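Local coordinates for protein carbonic anhydrase (Trichomonas vaginalis, PDB 6Y04) that probably catalyses the reversible hydration of carbon dioxide to hydrogencarbonate, as a beta-class enzyme that binds one zinc ion per subunit, at residues T70-S73 / D74-S78; L79-I83 / Y84-V88; S128-S131 / K132-D136. All blocks are in the same frame, centred on the assembly; numbering follows the deposited sequence.

Contact 1. Residues T70-S73 / D74-S78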
ATOM      1  N   THR A  70      11.271   6.098 -12.514  1.00 33.49           N
ATOM      2  CA  THR A  70      10.603   7.292 -13.019  1.00 34.96           C
ATOM      3  C   THR A  70       9.614   6.927 -14.129  1.00 34.56           C
ATOM      4  O   THR A  70       9.058   7.807 -14.781  1.00 38.33           O
ATOM      5  CB  THR A  70      11.579   8.418 -13.395  1.00 35.29           C
ATOM      6  OG1 THR A  70      12.228   8.060 -14.618  1.00 33.86           O
ATOM      7  CG2 THR A  70      12.588   8.739 -12.310  1.00 34.90           C
ATOM      8  N   GLY A  71       9.394   5.622 -14.329  1.00 32.46           N
ATOM      9  CA  GLY A  71       8.288   5.117 -15.126  1.00 31.00           C
ATOM     10  C   GLY A  71       7.032   4.938 -14.271  1.00 30.39           C
ATOM     11  O   GLY A  71       6.686   5.808 -13.473  1.00 29.61           O
ATOM     12  N   LEU A  72       6.370   3.787 -14.439  1.00 29.52           N
ATOM     13  CA  LEU A  72       5.157   3.473 -13.697  1.00 27.56           C
ATOM     14  C   LEU A  72       5.409   2.302 -12.756  1.00 26.33           C
ATOM     15  O   LEU A  72       6.251   1.452 -13.019  1.00 28.06           O
ATOM     16  CB  LEU A  72       4.026   3.147 -14.679  1.00 26.14           C
ATOM     17  CG  LEU A  72       3.577   4.297 -15.579  1.00 26.32           C
ATOM     18  CD1 LEU A  72       2.539   3.809 -16.574  1.00 26.58           C
ATOM     19  CD2 LEU A  72       3.010   5.447 -14.757  1.00 25.49           C
ATOM     20  N   SER A  73       4.661   2.288 -11.651  1.00 25.60           N
ATOM     21  CA  SER A  73       4.636   1.209 -10.675  1.00 22.86           C
ATOM     22  C   SER A  73       3.295   1.297  -9.960  1.00 21.02           C
ATOM     23  O   SER A  73       2.554   2.249 -10.187  1.00 20.88           O
ATOM     24  CB  SER A  73       5.787   1.334  -9.699  1.00 21.87           C
ATOM     25  OG  SER A  73       5.691   2.545  -8.961  1.00 22.17           O
ATOM     26  N   ASP A  74       2.997   0.318  -9.100  1.00 20.37           N
ATOM     27  CA  ASP A  74       1.803   0.346  -8.265  1.00 19.01           C
ATOM     28  C   ASP A  74       1.741   1.674  -7.505  1.00 18.66           C
ATOM     29  O   ASP A  74       0.701   2.336  -7.485  1.00 18.92           O
ATOM     30  CB  ASP A  74       1.762  -0.831  -7.277  1.00 19.22           C
ATOM     31  CG  ASP A  74       1.600  -2.216  -7.886  1.00 19.48           C
ATOM     32  OD1 ASP A  74       1.032  -2.323  -8.981  1.00 19.62           O
ATOM     33  OD2 ASP A  74       2.052  -3.183  -7.258  1.00 20.07           O
ATOM     34  N   ILE A  75       2.870   2.065  -6.890  1.00 17.34           N
ATOM     35  CA  ILE A  75       2.906   3.231  -6.022  1.00 16.48           C
ATOM     36  C   ILE A  75       2.697   4.488  -6.861  1.00 15.77           C
ATOM     37  O   ILE A  75       1.870   5.333  -6.521  1.00 17.14           O
ATOM     38  CB  ILE A  75       4.185   3.282  -5.160  1.00 16.24           C
ATOM     39  CG1 ILE A  75       4.171   2.189  -4.091  1.00 16.30           C
ATOM     40  CG2 ILE A  75       4.347   4.654  -4.523  1.00 16.21           C
ATOM     41  CD1 ILE A  75       5.380   2.206  -3.176  1.00 16.07           C
ATOM     42  N   VAL A  76       3.425   4.583  -7.971  1.00 14.97           N
ATOM     43  CA  VAL A  76       3.360   5.751  -8.832  1.00 14.26           C
ATOM     44  C   VAL A  76       1.933   5.950  -9.346  1.00 13.70           C
ATOM     45  O   VAL A  76       1.396   7.046  -9.251  1.00 14.13           O
ATOM     46  CB  VAL A  76       4.412   5.686  -9.955  1.00 14.37           C
ATOM     47  CG1 VAL A  76       4.061   6.610 -11.107  1.00 14.79           C
ATOM     48  CG2 VAL A  76       5.801   6.014  -9.422  1.00 14.13           C
ATOM     49  N   VAL A  77       1.311   4.882  -9.856  1.00 13.30           N
ATOM     50  CA  VAL A  77      -0.041   4.952 -10.396  1.00 13.09           C
ATOM     51  C   VAL A  77      -1.008   5.454  -9.320  1.00 13.16           C
ATOM     52  O   VAL A  77      -1.886   6.270  -9.603  1.00 13.11           O
ATOM     53  CB  VAL A  77      -0.484   3.594 -10.982  1.00 12.93           C
ATOM     54  CG1 VAL A  77      -1.979   3.528 -11.286  1.00 12.24           C
ATOM     55  CG2 VAL A  77       0.331   3.234 -12.212  1.00 13.00           C
ATOM     56  N   SER A  78      -0.836   4.953  -8.088  1.00 13.27           N
ATOM     57  CA  SER A  78      -1.622   5.375  -6.938  1.00 13.12           C
ATOM     58  C   SER A  78      -1.519   6.883  -6.734  1.00 12.64           C
ATOM     59  O   SER A  78      -2.512   7.531  -6.420  1.00 12.83           O
ATOM     60  CB  SER A  78      -1.208   4.627  -5.697  1.00 13.54           C
ATOM     61  OG  SER A  78      -1.481   3.239  -5.831  1.00 13.89           O
TER
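Leu72 and Ser73 are extended, and the backbone turns helical at Asp74, where helix 74-85 begins. The first helical turn is fastened to the loop by Val77 N, which donates to Ser73 O over 2.9 Å; the bond is nearly straight at the hydrogen (170°). Ser73 is the N-cap: its OG, turned between its own backbone N and carbonyl carbon (chi1 62°), folds back over the helix start and accepts from Val76 N at 3.2 Å. The CG2 of Val76 lies 3.5 Å from the same Ser73 OG, while its CG1 branch reaches back to Gly71 O at 3.6 Å. Gly71 O accepts a hydrogen bond from Asn154 ND2. Leu72 adds the apolar part: its CD2 meets Val76 CG1 at 4.0 Å, the two side chains crossing at about a right angle, and touches Val77 CG2 more loosely. Asp74 O in turn takes two donors from Ser78, one turn further on: OG at 2.9 Å and the backbone N, which arrive from opposite faces of the carbonyl plane. The carboxylate of Asp74 looks out of this turn: OD2 accepts from Ile75 N of the second subunit, and the reverse bond is made as well, pairing the two helix starts across the dimer. Val76 N and Ile75 N, which have no earlier helical carbonyl to bind, are thus met by Ser73 OG and by Asp74 OD2 of the other subunit; the N-terminal end of each helix would be expected to stabilise the Asp74 charge of the other subunit, offsetting the closeness of the two carboxylates.

Contact 2. Residues L79-I83 / Y84-V88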
ATOM      1  N   LEU A  79      -0.318   7.431  -6.937  1.00 12.17           N
ATOM      2  CA  LEU A  79      -0.098   8.861  -6.786  1.00 12.59           C
ATOM      3  C   LEU A  79      -0.771   9.649  -7.912  1.00 12.93           C
ATOM      4  O   LEU A  79      -1.311  10.727  -7.663  1.00 12.73           O
ATOM      5  CB  LEU A  79       1.409   9.137  -6.704  1.00 12.30           C
ATOM      6  CG  LEU A  79       2.066   8.619  -5.422  1.00 12.20           C
ATOM      7  CD1 LEU A  79       3.579   8.721  -5.486  1.00 12.06           C
ATOM      8  CD2 LEU A  79       1.513   9.333  -4.194  1.00 11.88           C
ATOM      9  N   LEU A  80      -0.755   9.097  -9.135  1.00 13.36           N
ATOM     10  CA  LEU A  80      -1.378   9.754 -10.277  1.00 13.76           C
ATOM     11  C   LEU A  80      -2.888   9.834 -10.064  1.00 13.67           C
ATOM     12  O   LEU A  80      -3.499  10.877 -10.303  1.00 13.96           O
ATOM     13  CB  LEU A  80      -1.043   9.010 -11.577  1.00 13.70           C
ATOM     14  CG  LEU A  80       0.440   8.959 -11.948  1.00 14.05           C
ATOM     15  CD1 LEU A  80       0.687   8.034 -13.139  1.00 13.91           C
ATOM     16  CD2 LEU A  80       0.985  10.351 -12.233  1.00 14.00           C
ATOM     17  N   VAL A  81      -3.472   8.725  -9.603  1.00 13.28           N
ATOM     18  CA  VAL A  81      -4.894   8.671  -9.315  1.00 13.80           C
ATOM     19  C   VAL A  81      -5.216   9.658  -8.194  1.00 14.52           C
ATOM     20  O   VAL A  81      -6.201  10.390  -8.276  1.00 15.28           O
ATOM     21  CB  VAL A  81      -5.349   7.238  -8.971  1.00 13.73           C
ATOM     22  CG1 VAL A  81      -6.808   7.198  -8.549  1.00 13.86           C
ATOM     23  CG2 VAL A  81      -5.112   6.286 -10.138  1.00 13.66           C
ATOM     24  N   SER A  82      -4.374   9.677  -7.155  1.00 14.68           N
ATOM     25  CA  SER A  82      -4.596  10.568  -6.028  1.00 15.25           C
ATOM     26  C   SER A  82      -4.671  12.016  -6.509  1.00 16.23           C
ATOM     27  O   SER A  82      -5.582  12.753  -6.124  1.00 16.06           O
ATOM     28  CB  SER A  82      -3.531  10.398  -4.971  1.00 14.44           C
ATOM     29  OG  SER A  82      -3.654   9.136  -4.336  1.00 13.43           O
ATOM     30  N   ILE A  83      -3.710  12.412  -7.360  1.00 17.44           N
ATOM     31  CA  ILE A  83      -3.580  13.811  -7.746  1.00 18.67           C
ATOM     32  C   ILE A  83      -4.695  14.184  -8.721  1.00 19.81           C
ATOM     33  O   ILE A  83      -5.425  15.149  -8.497  1.00 20.00           O
ATOM     34  CB  ILE A  83      -2.188  14.115  -8.336  1.00 17.80           C
ATOM     35  CG1 ILE A  83      -1.067  13.879  -7.326  1.00 17.23           C
ATOM     36  CG2 ILE A  83      -2.135  15.527  -8.911  1.00 17.98           C
ATOM     37  CD1 ILE A  83       0.288  13.705  -7.976  1.00 17.47           C
ATOM     38  N   TYR A  84      -4.814  13.397  -9.801  1.00 21.14           N
ATOM     39  CA  TYR A  84      -5.583  13.784 -10.973  1.00 21.15           C
ATOM     40  C   TYR A  84      -7.059  13.461 -10.790  1.00 21.77           C
ATOM     41  O   TYR A  84      -7.911  14.253 -11.183  1.00 22.57           O
ATOM     42  CB  TYR A  84      -4.998  13.128 -12.219  1.00 20.88           C
ATOM     43  CG  TYR A  84      -3.628  13.645 -12.567  1.00 20.62           C
ATOM     44  CD1 TYR A  84      -3.420  14.991 -12.818  1.00 21.03           C
ATOM     45  CD2 TYR A  84      -2.542  12.788 -12.656  1.00 20.78           C
ATOM     46  CE1 TYR A  84      -2.165  15.475 -13.150  1.00 21.58           C
ATOM     47  CE2 TYR A  84      -1.280  13.250 -12.981  1.00 20.51           C
ATOM     48  CZ  TYR A  84      -1.093  14.598 -13.232  1.00 21.46           C
ATOM     49  OH  TYR A  84       0.150  15.059 -13.541  1.00 21.79           O
ATOM     50  N   GLU A  85      -7.346  12.313 -10.170  1.00 22.29           N
ATOM     51  CA  GLU A  85      -8.720  11.874 -10.015  1.00 22.54           C
ATOM     52  C   GLU A  85      -9.280  12.357  -8.675  1.00 20.87           C
ATOM     53  O   GLU A  85     -10.457  12.689  -8.601  1.00 20.95           O
ATOM     54  CB  GLU A  85      -8.843  10.362 -10.233  1.00 25.41           C
ATOM     55  CG  GLU A  85     -10.169   9.948 -10.864  1.00 30.83           C
ATOM     56  CD  GLU A  85     -10.319  10.053 -12.386  1.00 35.43           C
ATOM     57  OE1 GLU A  85      -9.410  10.588 -13.069  1.00 36.71           O
ATOM     58  OE2 GLU A  85     -11.357   9.582 -12.907  1.00 38.10           O
ATOM     59  N   LEU A  86      -8.444  12.443  -7.630  1.00 19.27           N
ATOM     60  CA  LEU A  86      -8.972  12.584  -6.279  1.00 18.36           C
ATOM     61  C   LEU A  86      -8.563  13.895  -5.602  1.00 18.71           C
ATOM     62  O   LEU A  86      -8.894  14.103  -4.434  1.00 19.32           O
ATOM     63  CB  LEU A  86      -8.555  11.370  -5.449  1.00 17.09           C
ATOM     64  CG  LEU A  86      -9.239  10.053  -5.823  1.00 17.11           C
ATOM     65  CD1 LEU A  86      -8.563   8.889  -5.114  1.00 17.08           C
ATOM     66  CD2 LEU A  86     -10.729  10.085  -5.499  1.00 16.16           C
ATOM     67  N   GLY A  87      -7.834  14.765  -6.317  1.00 18.10           N
ATOM     68  CA  GLY A  87      -7.608  16.132  -5.872  1.00 18.22           C
ATOM     69  C   GLY A  87      -6.471  16.297  -4.863  1.00 18.80           C
ATOM     70  O   GLY A  87      -6.405  17.317  -4.187  1.00 18.64           O
ATOM     71  N   VAL A  88      -5.556  15.318  -4.784  1.00 19.07           N
ATOM     72  CA  VAL A  88      -4.436  15.402  -3.857  1.00 18.40           C
ATOM     73  C   VAL A  88      -3.455  16.481  -4.324  1.00 18.30           C
ATOM     74  O   VAL A  88      -3.111  16.546  -5.499  1.00 18.82           O
ATOM     75  CB  VAL A  88      -3.750  14.034  -3.644  1.00 17.87           C
ATOM     76  CG1 VAL A  88      -2.345  14.178  -3.082  1.00 17.57           C
ATOM     77  CG2 VAL A  88      -4.575  13.104  -2.763  1.00 17.60           C
TER
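Ile83 lays its CG2 methyl over one face of the Tyr84 ring, a CH-pi contact 4.2 Å from the centroid and 13° off the ring normal. That branch stands anti to the backbone N of Ile83 (chi1 -62°, measured to CG1), which carries it toward the ring of the next residue. Leu80 runs side by side with Tyr84, pointing the same way, and its CD2 meets CE2 of the ring at 3.8 Å; the phenol OH is hydrogen-bonded to Leu156 O. All this belongs to the last turns of helix 74-85, the connection in a beta-alpha-beta unit whose parallel strands 57-61 and 90-96 have strand 32-36 between them. The helix widens into a pi-type turn at 81-83 as it ends. Tyr84 N still binds Leu80 O in the regular way, whereas Val81 O receives Glu85 N at 2.9 Å and, weakly, Leu86 N. Gly87 then takes left-handed torsions (phi 83°) and turns the chain, letting Val88 N reach Ser82 O at 2.9 Å. Val88 CB points back at the helix, and its CG2 touches Ser82 CB at 3.6 Å. On the side of the second subunit, Met38 of that chain packs against Val81, Ser82 and Leu86.

Contact 3. Residues S128-S131 / K132-D136; sequences SDLS and KWVDD
The indole of Trp133 presents its edge to the backbone of Asp129, whose O lies near the ring plane, 3.3 Å from CE3; Leu130 O also sits at the edge. Beyond the two segments, Trp68 packs edge-to-face with this ring, NE1 donates to Asp74 OD1 of the second subunit, and Val77 of that subunit touches it too. Near the end of helix 120-134 two bonds are of the 3-10 kind, three residues back: Lys132 N to Asp129 O at 3.0 Å and Trp133 N to Leu130 O at 3.1 Å. Leu130 O takes a second, weak bond from Val134 N. Val134 CG2 approaches that oxygen and Leu130 CG, on the buried side where helix 106-115 lies against both residues. The extended chain of Lys132 runs past Asp129, its NZ staying 4.4 Å from Asp129 OD1, too far for a salt bridge, though the opposite charges may still attract weakly. Ser131 O receives Asp135 N at 3.0 Å, four residues on, and, weakly, Asp136 N. Ser131 OG, which its first torsion (chi1 167°) sets opposite the backbone N, gives a weak bond of 3.3 Å to Asp135 OD2, an oxygen also hydrogen-bonded to Thr106 OG1.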
ATOM      1  N   SER A 128      17.263 -10.471 -11.354  1.00 32.73           N
ATOM      2  CA  SER A 128      17.744  -9.165 -11.772  1.00 34.47           C
ATOM      3  C   SER A 128      16.716  -8.074 -11.467  1.00 34.65           C
ATOM      4  O   SER A 128      17.052  -7.039 -10.885  1.00 32.10           O
ATOM      5  CB  SER A 128      18.121  -9.186 -13.216  1.00 36.02           C
ATOM      6  OG  SER A 128      19.240  -8.344 -13.422  1.00 39.00           O
ATOM      7  N   ASP A 129      15.458  -8.326 -11.855  1.00 35.24           N
ATOM      8  CA  ASP A 129      14.366  -7.401 -11.598  1.00 35.99           C
ATOM      9  C   ASP A 129      14.147  -7.223 -10.095  1.00 34.62           C
ATOM     10  O   ASP A 129      13.985  -6.097  -9.627  1.00 32.17           O
ATOM     11  CB  ASP A 129      13.080  -7.833 -12.306  1.00 37.29           C
ATOM     12  CG  ASP A 129      13.163  -7.778 -13.820  1.00 39.80           C
ATOM     13  OD1 ASP A 129      13.810  -6.844 -14.336  1.00 39.26           O
ATOM     14  OD2 ASP A 129      12.580  -8.678 -14.469  1.00 43.61           O
ATOM     15  N   LEU A 130      14.137  -8.343  -9.354  1.00 34.29           N
ATOM     16  CA  LEU A 130      13.858  -8.348  -7.923  1.00 34.39           C
ATOM     17  C   LEU A 130      14.887  -7.488  -7.189  1.00 35.08           C
ATOM     18  O   LEU A 130      14.564  -6.860  -6.180  1.00 34.26           O
ATOM     19  CB  LEU A 130      13.858  -9.792  -7.404  1.00 33.13           C
ATOM     20  CG  LEU A 130      13.525  -9.984  -5.919  1.00 32.01           C
ATOM     21  CD1 LEU A 130      12.163  -9.406  -5.572  1.00 31.01           C
ATOM     22  CD2 LEU A 130      13.589 -11.451  -5.518  1.00 31.90           C
ATOM     23  N   SER A 131      16.108  -7.459  -7.737  1.00 35.13           N
ATOM     24  CA  SER A 131      17.251  -6.743  -7.189  1.00 34.18           C
ATOM     25  C   SER A 131      16.939  -5.256  -7.018  1.00 32.69           C
ATOM     26  O   SER A 131      17.428  -4.607  -6.090  1.00 31.25           O
ATOM     27  CB  SER A 131      18.458  -6.962  -8.065  1.00 34.12           C
ATOM     28  OG  SER A 131      19.489  -6.046  -7.739  1.00 36.46           O
ATOM     29  N   LYS A 132      16.099  -4.733  -7.916  1.00 32.14           N
ATOM     30  CA  LYS A 132      15.827  -3.308  -7.987  1.00 33.73           C
ATOM     31  C   LYS A 132      15.017  -2.846  -6.776  1.00 32.41           C
ATOM     32  O   LYS A 132      15.076  -1.675  -6.411  1.00 30.63           O
ATOM     33  CB  LYS A 132      15.227  -2.965  -9.350  1.00 36.64           C
ATOM     34  CG  LYS A 132      16.281  -2.926 -10.454  1.00 39.00           C
ATOM     35  CD  LYS A 132      15.749  -3.115 -11.854  1.00 42.88           C
ATOM     36  CE  LYS A 132      16.861  -3.142 -12.882  1.00 44.38           C
ATOM     37  NZ  LYS A 132      16.333  -3.282 -14.261  1.00 48.20           N
ATOM     38  N   TRP A 133      14.303  -3.783  -6.134  1.00 31.97           N
ATOM     39  CA  TRP A 133      13.508  -3.497  -4.946  1.00 31.55           C
ATOM     40  C   TRP A 133      14.322  -3.695  -3.667  1.00 33.59           C
ATOM     41  O   TRP A 133      14.306  -2.844  -2.774  1.00 34.25           O
ATOM     42  CB  TRP A 133      12.239  -4.361  -4.907  1.00 29.19           C
ATOM     43  CG  TRP A 133      11.063  -3.850  -5.684  1.00 26.20           C
ATOM     44  CD1 TRP A 133      10.091  -3.001  -5.241  1.00 24.81           C
ATOM     45  CD2 TRP A 133      10.705  -4.199  -7.034  1.00 25.30           C
ATOM     46  NE1 TRP A 133       9.166  -2.781  -6.224  1.00 23.90           N
ATOM     47  CE2 TRP A 133       9.512  -3.502  -7.337  1.00 24.25           C
ATOM     48  CE3 TRP A 133      11.273  -5.021  -8.020  1.00 24.65           C
ATOM     49  CZ2 TRP A 133       8.889  -3.599  -8.584  1.00 23.49           C
ATOM     50  CZ3 TRP A 133      10.653  -5.123  -9.249  1.00 24.02           C
ATOM     51  CH2 TRP A 133       9.476  -4.418  -9.524  1.00 23.54           C
ATOM     52  N   VAL A 134      15.016  -4.838  -3.576  1.00 34.01           N
ATOM     53  CA  VAL A 134      15.500  -5.307  -2.283  1.00 35.86           C
ATOM     54  C   VAL A 134      16.979  -4.975  -2.084  1.00 34.74           C
ATOM     55  O   VAL A 134      17.389  -4.680  -0.961  1.00 34.93           O
ATOM     56  CB  VAL A 134      15.169  -6.795  -2.031  1.00 35.63           C
ATOM     57  CG1 VAL A 134      13.661  -7.028  -2.003  1.00 35.62           C
ATOM     58  CG2 VAL A 134      15.847  -7.719  -3.032  1.00 34.68           C
ATOM     59  N   ASP A 135      17.771  -5.019  -3.161  1.00 35.04           N
ATOM     60  CA  ASP A 135      19.204  -4.809  -3.049  1.00 36.48           C
ATOM     61  C   ASP A 135      19.529  -3.317  -3.051  1.00 36.91           C
ATOM     62  O   ASP A 135      20.459  -2.885  -2.374  1.00 35.19           O
ATOM     63  CB  ASP A 135      19.968  -5.587  -4.120  1.00 36.26           C
ATOM     64  CG  ASP A 135      19.896  -7.088  -3.926  1.00 36.73           C
ATOM     65  OD1 ASP A 135      19.860  -7.525  -2.758  1.00 37.63           O
ATOM     66  OD2 ASP A 135      19.876  -7.806  -4.944  1.00 35.14           O
ATOM     67  N   ASP A 136      18.747  -2.542  -3.813  1.00 38.85           N
ATOM     68  CA  ASP A 136      18.963  -1.108  -3.919  1.00 42.11           C
ATOM     69  C   ASP A 136      18.525  -0.407  -2.633  1.00 41.97           C
ATOM     70  O   ASP A 136      18.950   0.719  -2.380  1.00 42.90           O
ATOM     71  CB  ASP A 136      18.364  -0.538  -5.210  1.00 42.76           C
ATOM     72  CG  ASP A 136      18.999  -1.109  -6.472  1.00 44.95           C
ATOM     73  OD1 ASP A 136      20.075  -1.734  -6.354  1.00 43.37           O
ATOM     74  OD2 ASP A 136      18.411  -0.931  -7.566  1.00 45.27           O
TER

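Contacts 1 and 2 are successive parts of helix 74-85, its capped start and its widening end, and they meet where Leu72 CD2 packs on Leu80 CD1. Contact 2 is the most buried; its side chains are mainly aliphatic and aromatic and pack beside the sheet. Contact 1 is partly buried and polar, at the dimer interface. Contact 3, on helix 120-134, is the most exposed: Ser128, Asp129, Lys132 and Asp136 are exposed, with Leu130 and Val134 turned inward. Its centre lies about 16 Å from that of contact 1 and about 28 Å from that of contact 2. All three touch the second subunit, where Leu72, Asp74 and Val77 of contact 1 meet Asp129, Leu130 and Trp133 of contact 3 in the other chain.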